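Probable aromatic acid decarboxylase (Aquifex aeolicus, PDB 2EJB) probably makes the prenylated FMN cofactor of UbiD-type decarboxylases, joining a dimethylallyl group from dimethylallyl phosphate to N5 and C6 of the flavin. Local coordinates at residues 4-9 with 19-24; 101-104 with 108-111. All coordinates share one frame; numbering follows the deposited sequence.

Interaction 1: 4-9 with 19-24; sequences IALCIT and KLLQVL
L6 reaches from strand 3-8 to L20 and L21 of helix 14-26, while I4 of the same strand meets L24. This is the first strand-helix pairing of a beta-alpha-beta unit in the Rossmann-like flavoprotein fold. The axes of 4-8 and 19-24 come within 10.1 Å and run nearly antiparallel, at 160°, as expected where the chain turns back over its own sheet. No hydrogen bond joins the two segments, and every close contact is between carbons of I4, L6, L20, L21 and L24.

L6 splits its two methyls between neighbouring residues of the helix. CD2 of L6 sits 3.7 Å from CB of L21 and 3.8 Å from CA of L21, thus against the root of that side chain, and the two leucines cross at about a right angle. Its other branch, CD1 of L6, approaches CD2 of L20 more loosely, at 4.1 Å. With CG of L6 anti to the backbone N (chi1 175°), the isobutyl group projects from the strand and its fork reaches both leucines. At the other end a single pair of methyls closes the contact: CG2 of I4 lies 3.6 Å from CD1 of L24, and these two side chains also cross at about a right angle.

Further out, V31 of strand 30-35 touches both L21 and L24, L33 packs on L6, and L174 of helix 162-176 touches L24. I4, A5 and L6 make backbone hydrogen bonds to residues on both flanks, which places strand 3-8 between strands 30-35 and 82-90 in the parallel sheet. K19 and Q22 lie on the face of the helix turned from the strand; there NZ of K19 donates to OE1 of Q22 at 3.0 Å.

Interaction 2: 101-104 with 108-111; sequences GINK and HRVG
At the joint between helix 92-100 and helix 106-117, the backbone of K104 is held by the side chain of H108, in the first turn of the second helix. The N of K104 donates to ND1 of H108 at 2.9 Å, with an N-H...N angle of 156°. The donor lies close to the imidazole plane, so it meets ND1 at the ring edge. CG of H108 stands anti to its carbonyl carbon (chi1 -57°), which turns the ring back toward the connection. CB of K104 packs nearby, 3.5 Å from ND1 of H108, and its extended chain then leads away.

N103 runs past H108 in the opposite direction, its amide plane 55° from the ring. OD1 of N103 is 3.5 Å from CB of H108, and ND2 of N103 is 3.7 Å from CB of R109. Two further approaches of this amide are not hydrogen bonds: OD1 of N103 lies 2.9 Å from O of I102, a pair of acceptors, and ND2 of N103 lies 3.4 Å from N of R109, a pair of donors. NH1 of R109 forms a salt bridge with OE1 of E112, on the same helix.

T94 and C97 of helix 92-100 also touch H108, and N105 OD1 accepts a bond from its backbone N. Since the ring provides both the acceptor and the packing, an alanine here would probably leave the K104 amide without its mate and open a gap toward T94, a predicted FMN-binding residue. G101, with positive phi, is the C-prime residue of the Schellman motif that ends helix 92-100, and the contact belongs to the short loop that follows it, joining two consecutive helices.

How the interactions relate
From the N terminus, strand 3-8 leads through a short connection into helix 14-26, and interaction 1 closes that first excursion by laying the helix on its own strand. The chain then builds strands 30-35, 61-65 and 82-90 before helix 92-100, after which interaction 2 closes a much shorter turn into helix 106-117. The two are in series, neither enclosing nor crossing the other. The centres of interactions 1 and 2 are about 18 Å apart, and they do not touch. Strand 82-90 bridges them: it pairs with 3-8, OG1 of T9 bonds P89 at its end and S91 just after it, and helix 92-100 then carries T94 to H108.

Interaction 1: 4-9 with 19-24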
# COMPACT_ATOMS: atom_id res chain seq x y z
N ILE A 4 -7.12 14.36 -19.94
CA ILE A 4 -6.74 13.75 -18.67
C ILE A 4 -5.65 14.62 -18.07
O ILE A 4 -4.80 15.15 -18.78
CB ILE A 4 -6.18 12.32 -18.87
CG1 ILE A 4 -7.30 11.36 -19.27
CG2 ILE A 4 -5.52 11.84 -17.59
CD1 ILE A 4 -8.34 11.14 -18.20
N ALA A 5 -5.70 14.78 -16.75
CA ALA A 5 -4.71 15.57 -16.04
C ALA A 5 -3.86 14.60 -15.23
O ALA A 5 -4.39 13.75 -14.52
CB ALA A 5 -5.39 16.57 -15.12
N LEU A 6 -2.54 14.72 -15.36
CA LEU A 6 -1.62 13.85 -14.64
C LEU A 6 -0.54 14.66 -13.95
O LEU A 6 0.19 15.44 -14.58
CB LEU A 6 -0.97 12.85 -15.61
CG LEU A 6 0.13 11.92 -15.06
CD1 LEU A 6 -0.39 11.10 -13.88
CD2 LEU A 6 0.60 11.00 -16.17
N CYS A 7 -0.45 14.48 -12.64
CA CYS A 7 0.54 15.16 -11.82
C CYS A 7 1.47 14.12 -11.23
O CYS A 7 1.01 13.11 -10.68
CB CYS A 7 -0.14 15.94 -10.69
SG CYS A 7 -1.38 17.15 -11.23
N ILE A 8 2.77 14.35 -11.33
CA ILE A 8 3.76 13.43 -10.79
C ILE A 8 4.55 14.14 -9.71
O ILE A 8 5.26 15.11 -9.97
CB ILE A 8 4.70 12.93 -11.91
CG1 ILE A 8 3.85 12.39 -13.06
CG2 ILE A 8 5.63 11.84 -11.38
CD1 ILE A 8 4.66 11.82 -14.22
N THR A 9 4.40 13.67 -8.47
CA THR A 9 5.08 14.28 -7.34
C THR A 9 6.35 13.55 -6.95
O THR A 9 6.64 12.46 -7.44
CB THR A 9 4.16 14.35 -6.11
OG1 THR A 9 3.83 13.02 -5.68
CG2 THR A 9 2.89 15.10 -6.45
N LYS A 19 4.79 5.12 -16.43
CA LYS A 19 4.06 4.05 -17.10
C LYS A 19 2.62 4.45 -17.40
O LYS A 19 2.10 4.18 -18.48
CB LYS A 19 4.08 2.79 -16.23
CG LYS A 19 3.47 1.56 -16.90
CD LYS A 19 4.11 1.30 -18.25
CE LYS A 19 5.60 1.04 -18.12
NZ LYS A 19 6.26 0.87 -19.45
N LEU A 20 1.98 5.09 -16.43
CA LEU A 20 0.60 5.53 -16.60
C LEU A 20 0.53 6.54 -17.74
O LEU A 20 -0.39 6.51 -18.56
CB LEU A 20 0.07 6.16 -15.31
CG LEU A 20 -1.31 6.82 -15.39
CD1 LEU A 20 -2.30 5.86 -16.01
CD2 LEU A 20 -1.76 7.24 -13.99
N LEU A 21 1.51 7.43 -17.79
CA LEU A 21 1.58 8.45 -18.82
C LEU A 21 1.67 7.81 -20.20
O LEU A 21 0.93 8.15 -21.11
CB LEU A 21 2.79 9.36 -18.60
CG LEU A 21 3.13 10.35 -19.72
CD1 LEU A 21 2.04 11.41 -19.82
CD2 LEU A 21 4.47 10.99 -19.44
N GLN A 22 2.58 6.86 -20.33
CA GLN A 22 2.77 6.19 -21.61
C GLN A 22 1.49 5.51 -22.06
O GLN A 22 1.10 5.62 -23.23
CB GLN A 22 3.90 5.16 -21.49
CG GLN A 22 5.23 5.77 -21.10
CD GLN A 22 6.26 4.73 -20.74
OE1 GLN A 22 5.97 3.79 -19.99
NE2 GLN A 22 7.47 4.88 -21.25
N VAL A 23 0.82 4.82 -21.14
CA VAL A 23 -0.40 4.13 -21.50
C VAL A 23 -1.51 5.08 -21.96
O VAL A 23 -2.19 4.80 -22.94
CB VAL A 23 -0.92 3.26 -20.34
CG1 VAL A 23 -2.15 2.48 -20.77
CG2 VAL A 23 0.18 2.30 -19.90
N LEU A 24 -1.67 6.19 -21.25
CA LEU A 24 -2.70 7.17 -21.62
C LEU A 24 -2.49 7.67 -23.05
O LEU A 24 -3.45 7.82 -23.81
CB LEU A 24 -2.68 8.35 -20.64
CG LEU A 24 -3.18 8.03 -19.23
CD1 LEU A 24 -3.08 9.25 -18.35
CD2 LEU A 24 -4.62 7.54 -19.31

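Interaction 2: 101-104 with 108-111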
# COMPACT_ATOMS: atom_id res chain seq x y z
N GLY A 101 -6.23 21.49 1.90
CA GLY A 101 -6.50 22.65 1.07
C GLY A 101 -5.38 23.67 1.06
O GLY A 101 -5.60 24.83 0.71
N ILE A 102 -4.19 23.23 1.46
CA ILE A 102 -3.02 24.10 1.45
C ILE A 102 -2.41 23.93 0.05
O ILE A 102 -2.17 22.81 -0.39
CB ILE A 102 -1.99 23.67 2.52
CG1 ILE A 102 -2.60 23.89 3.91
CG2 ILE A 102 -0.71 24.48 2.36
CD1 ILE A 102 -1.66 23.54 5.05
N ASN A 103 -2.17 25.04 -0.64
CA ASN A 103 -1.62 24.97 -1.98
C ASN A 103 -0.25 25.62 -2.14
O ASN A 103 -0.14 26.84 -2.21
CB ASN A 103 -2.63 25.56 -2.97
CG ASN A 103 -3.88 24.71 -3.10
OD1 ASN A 103 -4.07 23.76 -2.35
ND2 ASN A 103 -4.75 25.05 -4.05
N LYS A 104 0.78 24.78 -2.20
CA LYS A 104 2.15 25.25 -2.34
C LYS A 104 2.59 25.26 -3.80
O LYS A 104 3.53 25.95 -4.17
CB LYS A 104 3.10 24.37 -1.54
CG LYS A 104 4.57 24.76 -1.65
CD LYS A 104 5.40 24.04 -0.61
CE LYS A 104 6.88 24.36 -0.74
NZ LYS A 104 7.66 23.68 0.34
N HIS A 108 -1.21 21.05 -6.11
CA HIS A 108 -2.13 21.14 -4.98
C HIS A 108 -3.38 21.86 -5.44
O HIS A 108 -4.49 21.45 -5.12
CB HIS A 108 -1.45 21.90 -3.84
CG HIS A 108 -0.16 21.28 -3.39
ND1 HIS A 108 0.78 21.95 -2.65
CD2 HIS A 108 0.33 20.03 -3.58
CE1 HIS A 108 1.80 21.15 -2.40
NE2 HIS A 108 1.55 19.98 -2.96
N ARG A 109 -3.20 22.93 -6.21
CA ARG A 109 -4.32 23.71 -6.73
C ARG A 109 -5.25 22.84 -7.56
O ARG A 109 -6.48 22.92 -7.42
CB ARG A 109 -3.80 24.87 -7.58
CG ARG A 109 -4.89 25.66 -8.30
CD ARG A 109 -5.84 26.34 -7.32
NE ARG A 109 -6.94 27.01 -8.02
CZ ARG A 109 -7.97 27.59 -7.41
NH1 ARG A 109 -8.05 27.61 -6.09
NH2 ARG A 109 -8.92 28.16 -8.14
N VAL A 110 -4.67 22.02 -8.43
CA VAL A 110 -5.47 21.15 -9.30
C VAL A 110 -6.29 20.16 -8.48
O VAL A 110 -7.40 19.79 -8.86
CB VAL A 110 -4.56 20.37 -10.28
CG1 VAL A 110 -5.40 19.43 -11.15
CG2 VAL A 110 -3.80 21.36 -11.16
N GLY A 111 -5.74 19.73 -7.35
CA GLY A 111 -6.46 18.82 -6.49
C GLY A 111 -7.64 19.55 -5.87
O GLY A 111 -8.74 19.01 -5.78